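Local structure of dienelactone hydrolase (Anabaena variabilis, 2O2G) at residues L24-L28 against S47-P51; A34-F40 against H113-F119; L72-E77 against L93-L98; L164-Y170 against L191-A197. The protein probably acts as a hydrolase of the dienelactone hydrolase family, built on the alpha/beta-hydrolase fold, although its substrate is not established. All blocks are in the same frame, centred on the assembly; numbering follows the deposited sequence.

Overall arrangement
Following the chain from its N terminus, contact 1 brings strand 22-29 against the loop ahead of helix 51-63, closing a short loop that contains strand 36-41. That strand opens contact 2, whose second half is strand 115-121, so contacts 1 and 2 cross along the chain; they touch where Leu-28 meets Ile-37. Contact 3 is nested within the long loop closed by contact 2. It joins the start of helix 75-84 to helix 91-107, touching contact 1 through Leu-24 and contact 2 through Leu-39. Contact 4 follows in series, pairing strand 163-168 with the edge strand 189-194 of the sheet that contacts 1 and 2 also reach.

Contact 1. Residues L24-L28 against S47-P51; sequences LKGNL and SRYSP. With EDO (1,2-ethanediol), chain D; SO4 (sulfate ion), chain B.
Lys-25 CB sits over the centre of the Arg-48 guanidinium, 3.7 Å from Arg-48 CZ, while Tyr-49 CE2 lies above the rim of the opposite face. The flat cation is thus sandwiched between an aliphatic carbon and an aromatic CH, a place that suits arginine. Its CG stands between the backbone N and the carbonyl carbon (chi1 72°), and from there an extended chain reaches across to strand 22-29. At the guanidinium edge Arg-48 NE gives a straight but weak hydrogen bond to Asn-27 OD1, 3.3 Å long, with the amide plane turned 58° from the guanidinium; since Asn-27 was modelled in two conformers, this bond is doubtful. The like-charged ends have separate partners: Arg-48 NH1 pairs with Asp-71, Lys-25 NZ with Gln-75. With alanine in place of Arg-48, Asp-71 is likely to lose its cationic mate and a gap to open over Lys-25 CB. Ser-47 to Ser-50 form a type I turn, with Ser-47 OG accepting from Tyr-49 N in an ST turn. Ser-50 N-caps helix 51-63 and gives its hydroxyl to O3 of a sulfate probably from the crystallisation liquor. That anion also binds Gly-43 N, in the loop after the third strand, which in alpha/beta hydrolases commonly contributes to the oxyanion hole.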
loop_
_atom_site.group_PDB
_atom_site.type_symbol
_atom_site.label_atom_id
_atom_site.label_comp_id
_atom_site.label_asym_id
_atom_site.label_seq_id
_atom_site.Cartn_x
_atom_site.Cartn_y
_atom_site.Cartn_z
ATOM N N LEU A 24 -1.892 -2.022 -16.323
ATOM C CA LEU A 24 -2.016 -2.795 -15.091
ATOM C C LEU A 24 -3.467 -2.891 -14.696
ATOM O O LEU A 24 -4.162 -1.889 -14.700
ATOM C CB LEU A 24 -1.298 -2.079 -13.963
ATOM C CG LEU A 24 0.174 -1.732 -14.132
ATOM C CD1 LEU A 24 0.647 -0.994 -12.873
ATOM C CD2 LEU A 24 0.998 -3.029 -14.357
ATOM N N LYS A 25 -3.912 -4.089 -14.321
ATOM C CA LYS A 25 -5.293 -4.310 -13.969
ATOM C C LYS A 25 -5.533 -3.795 -12.560
ATOM O O LYS A 25 -4.709 -3.939 -11.634
ATOM C CB LYS A 25 -5.675 -5.780 -14.098
ATOM C CG LYS A 25 -5.541 -6.293 -15.550
ATOM C CD LYS A 25 -6.108 -7.667 -15.781
ATOM C CE LYS A 25 -5.210 -8.785 -15.439
ATOM N NZ LYS A 25 -5.777 -10.071 -15.945
ATOM N N GLY A 26 -6.696 -3.203 -12.403
ATOM C CA GLY A 26 -7.063 -2.638 -11.135
ATOM C C GLY A 26 -8.505 -2.817 -10.791
ATOM O O GLY A 26 -9.341 -3.036 -11.659
ATOM N N ASN A 27 -8.783 -2.684 -9.500
ATOM C CA ASN A 27 -10.151 -2.766 -9.031
ATOM C C ASN A 27 -10.330 -1.468 -8.201
ATOM O O ASN A 27 -9.686 -1.266 -7.142
ATOM C CB ASN A 27 -10.428 -4.112 -8.306
ATOM C CG ASN A 27 -10.333 -5.401 -9.257
ATOM O OD1 ASN A 27 -10.552 -5.364 -10.487
ATOM N ND2 ASN A 27 -10.065 -6.552 -8.631
ATOM N N LEU A 28 -11.165 -0.565 -8.748
ATOM C CA LEU A 28 -11.429 0.740 -8.165
ATOM C C LEU A 28 -12.784 0.810 -7.521
ATOM O O LEU A 28 -13.803 0.469 -8.146
ATOM C CB LEU A 28 -11.366 1.810 -9.263
ATOM C CG LEU A 28 -11.581 3.294 -8.933
ATOM C CD1 LEU A 28 -10.491 3.911 -8.040
ATOM C CD2 LEU A 28 -11.672 4.039 -10.263
ATOM N N SER A 47 -1.392 -10.470 -5.851
ATOM C CA SER A 47 -2.132 -9.762 -6.878
ATOM C C SER A 47 -3.178 -8.851 -6.255
ATOM O O SER A 47 -3.303 -8.765 -5.030
ATOM C CB SER A 47 -2.843 -10.788 -7.741
ATOM O OG SER A 47 -3.788 -11.471 -6.952
ATOM N N ARG A 48 -3.949 -8.200 -7.114
ATOM C CA ARG A 48 -5.019 -7.347 -6.676
ATOM C C ARG A 48 -6.141 -8.170 -6.040
ATOM O O ARG A 48 -7.021 -7.630 -5.367
ATOM C CB ARG A 48 -5.531 -6.502 -7.838
ATOM C CG ARG A 48 -6.324 -7.259 -8.879
ATOM C CD ARG A 48 -6.538 -6.379 -10.069
ATOM N NE ARG A 48 -7.617 -6.844 -10.906
ATOM C CZ ARG A 48 -7.566 -7.895 -11.708
ATOM N NH1 ARG A 48 -6.470 -8.626 -11.796
ATOM N NH2 ARG A 48 -8.629 -8.208 -12.434
ATOM N N TYR A 49 -6.117 -9.480 -6.248
ATOM C CA TYR A 49 -7.094 -10.376 -5.634
ATOM C C TYR A 49 -6.708 -10.841 -4.259
ATOM O O TYR A 49 -7.469 -11.581 -3.670
ATOM C CB TYR A 49 -7.331 -11.603 -6.500
ATOM C CG TYR A 49 -8.134 -11.284 -7.694
ATOM C CD1 TYR A 49 -9.497 -11.017 -7.583
ATOM C CD2 TYR A 49 -7.551 -11.253 -8.941
ATOM C CE1 TYR A 49 -10.255 -10.734 -8.709
ATOM C CE2 TYR A 49 -8.282 -10.977 -10.058
ATOM C CZ TYR A 49 -9.644 -10.714 -9.947
ATOM O OH TYR A 49 -10.373 -10.416 -11.074
ATOM N N SER A 50 -5.545 -10.422 -3.741
ATOM C CA SER A 50 -5.147 -10.806 -2.378
ATOM C C SER A 50 -6.336 -10.761 -1.442
ATOM O O SER A 50 -6.898 -9.683 -1.275
ATOM C CB SER A 50 -4.135 -9.817 -1.800
ATOM O OG SER A 50 -4.038 -9.980 -0.387
ATOM N N PRO A 51 -6.666 -11.880 -0.767
ATOM C CA PRO A 51 -7.800 -11.854 0.199
ATOM C C PRO A 51 -7.519 -10.942 1.396
ATOM O O PRO A 51 -8.431 -10.334 1.972
ATOM C CB PRO A 51 -7.972 -13.318 0.627
ATOM C CG PRO A 51 -6.898 -14.099 -0.021
ATOM C CD PRO A 51 -5.990 -13.189 -0.819
HETATM C C1 EDO D . -9.227 -5.919 -15.021
HETATM O O1 EDO D . -9.050 -4.665 -14.315
HETATM C C2 EDO D . -9.746 -5.769 -16.443
HETATM O O2 EDO D . -9.305 -4.544 -17.058
HETATM S S SO4 B . -0.310 -9.830 0.405
HETATM O O1 SO4 B . -0.348 -8.737 -0.550
HETATM O O2 SO4 B . -0.627 -11.017 -0.337
HETATM O O3 SO4 B . -1.397 -9.609 1.340
HETATM O O4 SO4 B . 0.967 -9.926 1.103
HETATM O O HOH W 1 -9.646 -6.948 -6.013
#

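Contact 2. Residues A34-F40 against H113-F119; sequences ATGIVLF and HLKVGYF
Lys-115 N donates to Thr-35 O over 2.8 Å in an almost straight bond (174°), the first of five that zip strands 36-40 and 115-119 together as parallel neighbours in the central sheet of the alpha/beta-hydrolase fold. Ile-37 and Leu-39 each both give and accept, as the parallel pattern requires. Beta-branched and leucine side chains suit this core. Ile-37 CG2 touches both Leu-114 CB and Val-116 CG2, each 3.8 Å away, and the Leu-39 and Tyr-118 side chains lie side by side, CD2 against CE1, on the face packed by helix 91-107; the Tyr-118 hydroxyl bonds to Thr-102. Gly-117, lacking a side chain, sits opposite Val-38. On the face carrying Val-38, Phe-119 points CG away from its backbone N (chi1 -178°), close to the putative nucleophile elbow. Replacing Phe-119 by alanine would probably open a gap beside Phe-40 CD2 and CE2. The two rings meet obliquely, Phe-40 CD2 lying 3.5 Å from Phe-119 CD1, while Phe-119 CB makes a CH-pi contact over the Phe-40 face, 4.1 Å from its centroid.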
loop_
_atom_site.group_PDB
_atom_site.type_symbol
_atom_site.label_atom_id
_atom_site.label_comp_id
_atom_site.label_asym_id
_atom_site.label_seq_id
_atom_site.Cartn_x
_atom_site.Cartn_y
_atom_site.Cartn_z
ATOM N N ALA A 34 -16.470 10.336 -0.935
ATOM C CA ALA A 34 -15.079 10.063 -0.558
ATOM C C ALA A 34 -14.149 11.239 -0.887
ATOM O O ALA A 34 -14.298 11.914 -1.905
ATOM C CB ALA A 34 -14.546 8.769 -1.220
ATOM N N THR A 35 -13.195 11.439 0.006
ATOM C CA THR A 35 -12.165 12.467 -0.115
ATOM C C THR A 35 -10.739 11.867 -0.233
ATOM O O THR A 35 -9.855 12.527 -0.758
ATOM C CB THR A 35 -12.202 13.421 1.090
ATOM O OG1 THR A 35 -11.780 12.729 2.272
ATOM C CG2 THR A 35 -13.605 13.958 1.304
ATOM N N GLY A 36 -10.530 10.638 0.237
ATOM C CA GLY A 36 -9.224 9.992 0.165
ATOM C C GLY A 36 -9.295 8.700 -0.614
ATOM O O GLY A 36 -10.381 8.093 -0.719
ATOM N N ILE A 37 -8.158 8.313 -1.211
ATOM C CA ILE A 37 -8.072 7.038 -1.888
ATOM C C ILE A 37 -6.792 6.337 -1.449
ATOM O O ILE A 37 -5.716 6.956 -1.370
ATOM C CB ILE A 37 -8.152 7.158 -3.420
ATOM C CG1 ILE A 37 -8.325 5.755 -4.040
ATOM C CG2 ILE A 37 -6.953 7.889 -3.985
ATOM C CD1 ILE A 37 -8.791 5.778 -5.477
ATOM N N VAL A 38 -6.941 5.052 -1.154
ATOM C CA VAL A 38 -5.830 4.216 -0.746
ATOM C C VAL A 38 -5.406 3.273 -1.880
ATOM O O VAL A 38 -6.166 2.392 -2.310
ATOM C CB VAL A 38 -6.219 3.411 0.480
ATOM C CG1 VAL A 38 -5.063 2.504 0.916
ATOM C CG2 VAL A 38 -6.652 4.373 1.597
ATOM N N LEU A 39 -4.189 3.480 -2.358
ATOM C CA LEU A 39 -3.601 2.635 -3.362
ATOM C C LEU A 39 -2.827 1.518 -2.650
ATOM O O LEU A 39 -1.958 1.792 -1.803
ATOM C CB LEU A 39 -2.695 3.447 -4.260
ATOM C CG LEU A 39 -1.997 2.758 -5.446
ATOM C CD1 LEU A 39 -2.888 2.137 -6.495
ATOM C CD2 LEU A 39 -1.158 3.786 -6.117
ATOM N N PHE A 40 -3.148 0.266 -2.992
ATOM C CA PHE A 40 -2.522 -0.916 -2.375
ATOM C C PHE A 40 -1.351 -1.503 -3.152
ATOM O O PHE A 40 -1.491 -1.745 -4.317
ATOM C CB PHE A 40 -3.546 -2.041 -2.237
ATOM C CG PHE A 40 -4.512 -1.847 -1.152
ATOM C CD1 PHE A 40 -5.505 -0.898 -1.259
ATOM C CD2 PHE A 40 -4.480 -2.659 -0.019
ATOM C CE1 PHE A 40 -6.421 -0.730 -0.247
ATOM C CE2 PHE A 40 -5.411 -2.505 0.980
ATOM C CZ PHE A 40 -6.367 -1.530 0.878
ATOM N N HIS A 113 -9.696 14.459 -7.579
ATOM C CA HIS A 113 -9.988 15.135 -6.327
ATOM C C HIS A 113 -9.609 14.322 -5.094
ATOM O O HIS A 113 -9.660 14.847 -3.981
ATOM C CB HIS A 113 -11.479 15.417 -6.241
ATOM C CG HIS A 113 -12.329 14.180 -6.148
ATOM N ND1 HIS A 113 -12.557 13.346 -7.226
ATOM C CD2 HIS A 113 -13.045 13.665 -5.116
ATOM C CE1 HIS A 113 -13.367 12.367 -6.856
ATOM N NE2 HIS A 113 -13.669 12.528 -5.581
ATOM N N LEU A 114 -9.239 13.045 -5.267
ATOM C CA LEU A 114 -8.977 12.212 -4.104
ATOM C C LEU A 114 -7.554 12.322 -3.560
ATOM O O LEU A 114 -6.587 12.332 -4.323
ATOM C CB LEU A 114 -9.331 10.761 -4.423
ATOM C CG LEU A 114 -10.808 10.498 -4.771
ATOM C CD1 LEU A 114 -10.949 9.129 -5.421
ATOM C CD2 LEU A 114 -11.731 10.618 -3.546
ATOM N N LYS A 115 -7.428 12.385 -2.236
ATOM C CA LYS A 115 -6.096 12.414 -1.604
ATOM C C LYS A 115 -5.511 10.998 -1.538
ATOM O O LYS A 115 -6.068 10.082 -0.906
ATOM C CB LYS A 115 -6.098 13.105 -0.242
ATOM C CG LYS A 115 -6.123 14.646 -0.336
ATOM C CD LYS A 115 -7.434 15.197 -0.726
ATOM C CE LYS A 115 -7.350 16.686 -1.067
ATOM N NZ LYS A 115 -6.646 17.462 -0.031
ATOM N N VAL A 116 -4.350 10.837 -2.159
ATOM C CA VAL A 116 -3.755 9.528 -2.251
ATOM C C VAL A 116 -2.978 9.117 -1.021
ATOM O O VAL A 116 -2.161 9.875 -0.502
ATOM C CB VAL A 116 -2.848 9.364 -3.480
ATOM C CG1 VAL A 116 -2.187 7.979 -3.483
ATOM C CG2 VAL A 116 -3.651 9.557 -4.783
ATOM N N GLY A 117 -3.243 7.885 -0.581
ATOM C CA GLY A 117 -2.479 7.239 0.486
ATOM C C GLY A 117 -2.044 5.860 -0.010
ATOM O O GLY A 117 -2.666 5.286 -0.896
ATOM N N TYR A 118 -1.007 5.290 0.599
ATOM C CA TYR A 118 -0.543 3.971 0.195
ATOM C C TYR A 118 -0.676 2.951 1.325
ATOM O O TYR A 118 -0.423 3.267 2.535
ATOM C CB TYR A 118 0.933 3.972 -0.215
ATOM C CG TYR A 118 1.375 4.778 -1.430
ATOM C CD1 TYR A 118 0.536 5.068 -2.486
ATOM C CD2 TYR A 118 2.704 5.139 -1.546
ATOM C CE1 TYR A 118 1.002 5.769 -3.588
ATOM C CE2 TYR A 118 3.189 5.813 -2.646
ATOM C CZ TYR A 118 2.355 6.125 -3.664
ATOM O OH TYR A 118 2.901 6.812 -4.723
ATOM N N PHE A 119 -1.106 1.756 0.945
ATOM C CA PHE A 119 -1.148 0.615 1.860
ATOM C C PHE A 119 -0.251 -0.408 1.234
ATOM O O PHE A 119 -0.624 -1.018 0.231
ATOM C CB PHE A 119 -2.555 0.073 2.104
ATOM C CG PHE A 119 -2.582 -1.082 3.096
ATOM C CD1 PHE A 119 -2.295 -2.386 2.689
ATOM C CD2 PHE A 119 -2.870 -0.867 4.430
ATOM C CE1 PHE A 119 -2.304 -3.459 3.629
ATOM C CE2 PHE A 119 -2.852 -1.930 5.379
ATOM C CZ PHE A 119 -2.573 -3.205 4.987
HETATM O O HOH W 2 -15.461 10.975 -3.949
#

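Contact 3. Residues L72-E77 against L93-L98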
loop_
_atom_site.group_PDB
_atom_site.type_symbol
_atom_site.label_atom_id
_atom_site.label_comp_id
_atom_site.label_asym_id
_atom_site.label_seq_id
_atom_site.Cartn_x
_atom_site.Cartn_y
_atom_site.Cartn_z
ATOM N N LEU A 72 0.786 -4.835 -9.647
ATOM C CA LEU A 72 1.959 -4.054 -9.990
ATOM C C LEU A 72 2.663 -4.596 -11.215
ATOM O O LEU A 72 3.440 -3.870 -11.859
ATOM C CB LEU A 72 2.908 -3.947 -8.798
ATOM C CG LEU A 72 2.287 -3.042 -7.707
ATOM C CD1 LEU A 72 3.199 -3.022 -6.491
ATOM C CD2 LEU A 72 2.051 -1.630 -8.179
ATOM N N LEU A 73 2.432 -5.858 -11.539
ATOM C CA LEU A 73 3.012 -6.423 -12.744
ATOM C C LEU A 73 1.910 -6.648 -13.774
ATOM O O LEU A 73 0.726 -6.813 -13.410
ATOM C CB LEU A 73 3.717 -7.739 -12.467
ATOM C CG LEU A 73 4.794 -7.736 -11.388
ATOM C CD1 LEU A 73 5.359 -9.141 -11.236
ATOM C CD2 LEU A 73 5.885 -6.760 -11.723
ATOM N N THR A 74 2.293 -6.662 -15.052
ATOM C CA THR A 74 1.332 -6.959 -16.100
ATOM C C THR A 74 1.022 -8.430 -16.026
ATOM O O THR A 74 1.745 -9.217 -15.419
ATOM C CB THR A 74 1.838 -6.681 -17.551
ATOM O OG1 THR A 74 2.926 -7.548 -17.839
ATOM C CG2 THR A 74 2.240 -5.237 -17.717
ATOM N N GLN A 75 -0.084 -8.795 -16.650
ATOM C CA GLN A 75 -0.502 -10.175 -16.747
ATOM C C GLN A 75 0.637 -11.062 -17.353
ATOM O O GLN A 75 0.956 -12.158 -16.869
ATOM C CB GLN A 75 -1.724 -10.174 -17.656
ATOM C CG GLN A 75 -2.313 -11.497 -17.997
ATOM C CD GLN A 75 -3.518 -11.321 -18.916
ATOM O OE1 GLN A 75 -4.438 -10.530 -18.639
ATOM N NE2 GLN A 75 -3.504 -12.038 -20.025
ATOM N N GLU A 76 1.261 -10.537 -18.397
ATOM C CA GLU A 76 2.357 -11.217 -19.102
ATOM C C GLU A 76 3.562 -11.410 -18.156
ATOM O O GLU A 76 4.092 -12.516 -18.000
ATOM C CB GLU A 76 2.735 -10.417 -20.368
ATOM C CG GLU A 76 1.590 -10.321 -21.446
ATOM C CD GLU A 76 0.364 -9.432 -21.054
ATOM O OE1 GLU A 76 0.508 -8.390 -20.344
ATOM O OE2 GLU A 76 -0.759 -9.790 -21.485
ATOM N N GLU A 77 3.964 -10.328 -17.518
ATOM C CA GLU A 77 5.023 -10.385 -16.518
ATOM C C GLU A 77 4.727 -11.385 -15.396
ATOM O O GLU A 77 5.615 -12.082 -14.955
ATOM C CB GLU A 77 5.197 -9.011 -15.896
ATOM C CG GLU A 77 5.984 -8.048 -16.742
ATOM C CD GLU A 77 5.933 -6.604 -16.240
ATOM O OE1 GLU A 77 5.210 -6.279 -15.264
ATOM O OE2 GLU A 77 6.645 -5.774 -16.835
ATOM N N LEU A 93 11.474 -1.293 -9.629
ATOM C CA LEU A 93 10.405 -1.471 -10.579
ATOM C C LEU A 93 9.049 -1.333 -9.885
ATOM O O LEU A 93 8.207 -0.599 -10.336
ATOM C CB LEU A 93 10.490 -2.854 -11.190
ATOM C CG LEU A 93 9.428 -3.181 -12.238
ATOM C CD1 LEU A 93 9.599 -2.346 -13.479
ATOM C CD2 LEU A 93 9.544 -4.646 -12.608
ATOM N N LEU A 94 8.859 -2.022 -8.771
ATOM C CA LEU A 94 7.552 -2.020 -8.112
ATOM C C LEU A 94 7.209 -0.603 -7.709
ATOM O O LEU A 94 6.078 -0.168 -7.865
ATOM C CB LEU A 94 7.518 -2.971 -6.911
ATOM C CG LEU A 94 7.782 -4.455 -7.209
ATOM C CD1 LEU A 94 7.960 -5.159 -5.868
ATOM C CD2 LEU A 94 6.653 -5.076 -8.055
ATOM N N ALA A 95 8.194 0.147 -7.223
ATOM C CA ALA A 95 7.924 1.535 -6.822
ATOM C C ALA A 95 7.587 2.405 -8.017
ATOM O O ALA A 95 6.736 3.329 -7.925
ATOM C CB ALA A 95 9.089 2.128 -6.066
ATOM N N SER A 96 8.227 2.132 -9.144
ATOM C CA SER A 96 7.939 2.928 -10.321
ATOM C C SER A 96 6.516 2.633 -10.758
ATOM O O SER A 96 5.832 3.509 -11.241
ATOM C CB SER A 96 8.897 2.640 -11.484
ATOM O OG SER A 96 8.581 1.387 -12.097
ATOM N N ARG A 97 6.081 1.397 -10.622
ATOM C CA ARG A 97 4.717 1.039 -11.016
ATOM C C ARG A 97 3.710 1.722 -10.134
ATOM O O ARG A 97 2.700 2.214 -10.605
ATOM C CB ARG A 97 4.533 -0.496 -10.990
ATOM C CG ARG A 97 5.422 -1.208 -12.002
ATOM C CD ARG A 97 4.878 -0.920 -13.392
ATOM N NE ARG A 97 5.720 -1.407 -14.439
ATOM C CZ ARG A 97 5.796 -2.672 -14.814
ATOM N NH1 ARG A 97 5.072 -3.599 -14.224
ATOM N NH2 ARG A 97 6.619 -2.993 -15.784
ATOM N N LEU A 98 4.013 1.798 -8.854
ATOM C CA LEU A 98 3.140 2.498 -7.888
ATOM C C LEU A 98 3.108 4.017 -8.178
ATOM O O LEU A 98 2.043 4.634 -8.144
ATOM C CB LEU A 98 3.642 2.216 -6.487
ATOM C CG LEU A 98 2.697 2.378 -5.307
ATOM C CD1 LEU A 98 1.381 1.626 -5.548
ATOM C CD2 LEU A 98 3.424 1.842 -4.093
#
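A bend at the second torsion of Arg-97 (chi2 -71°) turns its chain alongside Leu-72, the two running in opposite directions, while Glu-77, extended beyond CG (chi2 169°), reaches it from the opposite direction. The two flat groups meet nearly coplanar, 4° apart, in an end-on, two-nitrogen salt bridge: Arg-97 NH1 to Glu-77 OE1 at 2.9 Å and Arg-97 NH2 to Glu-77 OE2 at 3.0 Å, both on syn lone pairs. NH1 has a second acceptor in the guanidinium plane, Leu-72 O, also 2.9 Å away, so one arginine nitrogen ties the backbone ahead of helix 75-84 to helix 91-107. Thr-74 and Glu-77 form a capping box at the start of helix 75-84. Thr-74 OG1 accepts from Glu-77 N at 3.0 Å, and Thr-74 N returns the bond to Glu-77 OE1 from above the carboxylate plane. Leucines seal the remainder: Leu-72 CB and Leu-73 CD2 both pack on Leu-94 CD2, and Leu-93 CD1 covers part of one guanidinium face. With one oxygen taking two donors and a paired cation beside it, the carboxylate is likely to stay ionised, and its rotation is fixed by bonds from both the helix start and the neighbouring helix.

Contact 4. Residues L164-Y170 against L191-A197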
loop_
_atom_site.group_PDB
_atom_site.type_symbol
_atom_site.label_atom_id
_atom_site.label_comp_id
_atom_site.label_asym_id
_atom_site.label_seq_id
_atom_site.Cartn_x
_atom_site.Cartn_y
_atom_site.Cartn_z
ATOM N N LEU A 164 2.752 4.969 9.068
ATOM C CA LEU A 164 2.436 4.049 10.113
ATOM C C LEU A 164 2.991 2.685 9.729
ATOM O O LEU A 164 2.575 2.066 8.730
ATOM C CB LEU A 164 0.915 3.944 10.258
ATOM C CG LEU A 164 0.374 2.868 11.175
ATOM C CD1 LEU A 164 0.901 3.025 12.590
ATOM C CD2 LEU A 164 -1.165 2.934 11.116
ATOM N N LEU A 165 3.922 2.213 10.527
ATOM C CA LEU A 165 4.507 0.894 10.359
ATOM C C LEU A 165 3.763 -0.095 11.309
ATOM O O LEU A 165 3.638 0.140 12.511
ATOM C CB LEU A 165 6.000 0.976 10.667
ATOM C CG LEU A 165 6.865 1.951 9.856
ATOM C CD1 LEU A 165 8.320 1.866 10.274
ATOM C CD2 LEU A 165 6.779 1.691 8.376
ATOM N N ILE A 166 3.223 -1.169 10.758
ATOM C CA ILE A 166 2.514 -2.145 11.547
ATOM C C ILE A 166 3.244 -3.446 11.430
ATOM O O ILE A 166 3.495 -3.910 10.299
ATOM C CB ILE A 166 1.040 -2.384 11.044
ATOM C CG1 ILE A 166 0.196 -1.106 11.052
ATOM C CG2 ILE A 166 0.338 -3.417 11.952
ATOM C CD1 ILE A 166 -1.183 -1.236 10.295
ATOM N N VAL A 167 3.510 -4.085 12.565
ATOM C CA VAL A 167 4.161 -5.391 12.551
ATOM C C VAL A 167 3.500 -6.357 13.521
ATOM O O VAL A 167 2.888 -5.954 14.501
ATOM C CB VAL A 167 5.679 -5.261 12.908
ATOM C CG1 VAL A 167 6.345 -4.259 11.995
ATOM C CG2 VAL A 167 5.867 -4.765 14.332
ATOM N N GLY A 168 3.656 -7.645 13.256
ATOM C CA GLY A 168 3.169 -8.680 14.174
ATOM C C GLY A 168 4.199 -8.958 15.251
ATOM O O GLY A 168 5.400 -9.006 14.982
ATOM N N GLY A 169 3.731 -9.111 16.492
ATOM C CA GLY A 169 4.581 -9.373 17.631
ATOM C C GLY A 169 5.437 -10.632 17.550
ATOM O O GLY A 169 6.503 -10.701 18.172
ATOM N N TYR A 170 4.951 -11.654 16.847
ATOM C CA TYR A 170 5.722 -12.890 16.666
ATOM C C TYR A 170 6.731 -12.767 15.514
ATOM O O TYR A 170 7.594 -13.630 15.363
ATOM C CB TYR A 170 4.822 -14.086 16.318
ATOM C CG TYR A 170 3.869 -14.618 17.374
ATOM C CD1 TYR A 170 4.207 -14.652 18.709
ATOM C CD2 TYR A 170 2.676 -15.201 17.002
ATOM C CE1 TYR A 170 3.331 -15.170 19.671
ATOM C CE2 TYR A 170 1.788 -15.715 17.950
ATOM C CZ TYR A 170 2.128 -15.711 19.283
ATOM O OH TYR A 170 1.263 -16.244 20.237
ATOM N N LEU A 191 5.076 3.383 14.956
ATOM C CA LEU A 191 5.231 1.940 14.833
ATOM C C LEU A 191 4.306 1.343 15.869
ATOM O O LEU A 191 4.359 1.712 17.058
ATOM C CB LEU A 191 6.659 1.484 15.101
ATOM C CG LEU A 191 7.021 -0.008 15.184
ATOM C CD1 LEU A 191 6.740 -0.786 13.966
ATOM C CD2 LEU A 191 8.533 -0.152 15.504
ATOM N N VAL A 192 3.461 0.429 15.418
ATOM C CA VAL A 192 2.587 -0.279 16.307
ATOM C C VAL A 192 2.699 -1.759 16.049
ATOM O O VAL A 192 2.817 -2.202 14.901
ATOM C CB VAL A 192 1.108 0.239 16.233
ATOM C CG1 VAL A 192 0.504 0.012 14.875
ATOM C CG2 VAL A 192 0.259 -0.416 17.328
ATOM N N ILE A 193 2.606 -2.518 17.135
ATOM C CA ILE A 193 2.768 -3.953 17.133
ATOM C C ILE A 193 1.458 -4.645 17.500
ATOM O O ILE A 193 0.821 -4.327 18.522
ATOM C CB ILE A 193 3.855 -4.356 18.155
ATOM C CG1 ILE A 193 5.173 -3.596 17.869
ATOM C CG2 ILE A 193 4.084 -5.823 18.114
ATOM C CD1 ILE A 193 6.295 -3.983 18.787
ATOM N N ILE A 194 1.072 -5.629 16.693
ATOM C CA ILE A 194 -0.148 -6.389 17.005
ATOM C C ILE A 194 0.338 -7.619 17.759
ATOM O O ILE A 194 1.108 -8.432 17.220
ATOM C CB ILE A 194 -0.988 -6.699 15.771
ATOM C CG1 ILE A 194 -1.495 -5.374 15.157
ATOM C CG2 ILE A 194 -2.141 -7.615 16.130
ATOM C CD1 ILE A 194 -2.114 -5.529 13.812
ATOM N N PRO A 195 -0.048 -7.724 19.037
ATOM C CA PRO A 195 0.508 -8.824 19.811
ATOM C C PRO A 195 0.148 -10.202 19.290
ATOM O O PRO A 195 -0.961 -10.413 18.821
ATOM C CB PRO A 195 -0.085 -8.623 21.198
ATOM C CG PRO A 195 -1.274 -7.746 21.011
ATOM C CD PRO A 195 -0.952 -6.887 19.852
ATOM N N ARG A 196 1.118 -11.109 19.360
ATOM C CA ARG A 196 0.916 -12.509 18.989
ATOM C C ARG A 196 0.333 -12.706 17.598
ATOM O O ARG A 196 -0.543 -13.531 17.403
ATOM C CB ARG A 196 0.025 -13.194 20.026
ATOM C CG ARG A 196 0.552 -13.122 21.452
ATOM C CD ARG A 196 -0.360 -13.847 22.429
ATOM N NE ARG A 196 -1.752 -13.392 22.329
ATOM C CZ ARG A 196 -2.232 -12.214 22.758
ATOM N NH1 ARG A 196 -1.450 -11.284 23.299
ATOM N NH2 ARG A 196 -3.525 -11.942 22.613
ATOM N N ALA A 197 0.800 -11.899 16.646
ATOM C CA ALA A 197 0.447 -12.027 15.247
ATOM C C ALA A 197 1.752 -12.371 14.522
ATOM O O ALA A 197 2.811 -11.837 14.873
ATOM C CB ALA A 197 -0.121 -10.724 14.712
#
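Tyr-170 lies over the backbone of Arg-196, and each atom along it finds a neighbour. CB touches Ala-197 O at 3.3 Å, the oxygen that also accepts from Tyr-170 N. Next the ring spreads over Arg-196: CE2 comes to 3.2 Å from Arg-196 O, and CZ lies 3.4 Å from Arg-196 CB. Near the ring centre Arg-196 CA makes a CH-pi contact, 3.5 Å from the centroid of the Tyr-170 ring. At the tip, OH rests against the CB and CG of Arg-196, whose guanidinium is turned 80° from the ring. Arg-196 belongs to the type II turn from Ile-194 to Ala-197 that ends strand 191-194, parallel to strand 164-168; Val-167 N donates to Val-192 O and Val-167 O accepts from Ile-194 N, while Val-167 CG2 packs on Ile-193 CG1. Gly-168 suits its place because a side chain would collide with Ala-197 O. In alpha/beta hydrolases these strand ends commonly lead to the catalytic acid and histidine. Here main-chain bonds, Gly-169 N to Ile-194 O and Tyr-170 N to Ala-197 O, and a largely apolar ring contact join the loops without pairing charges.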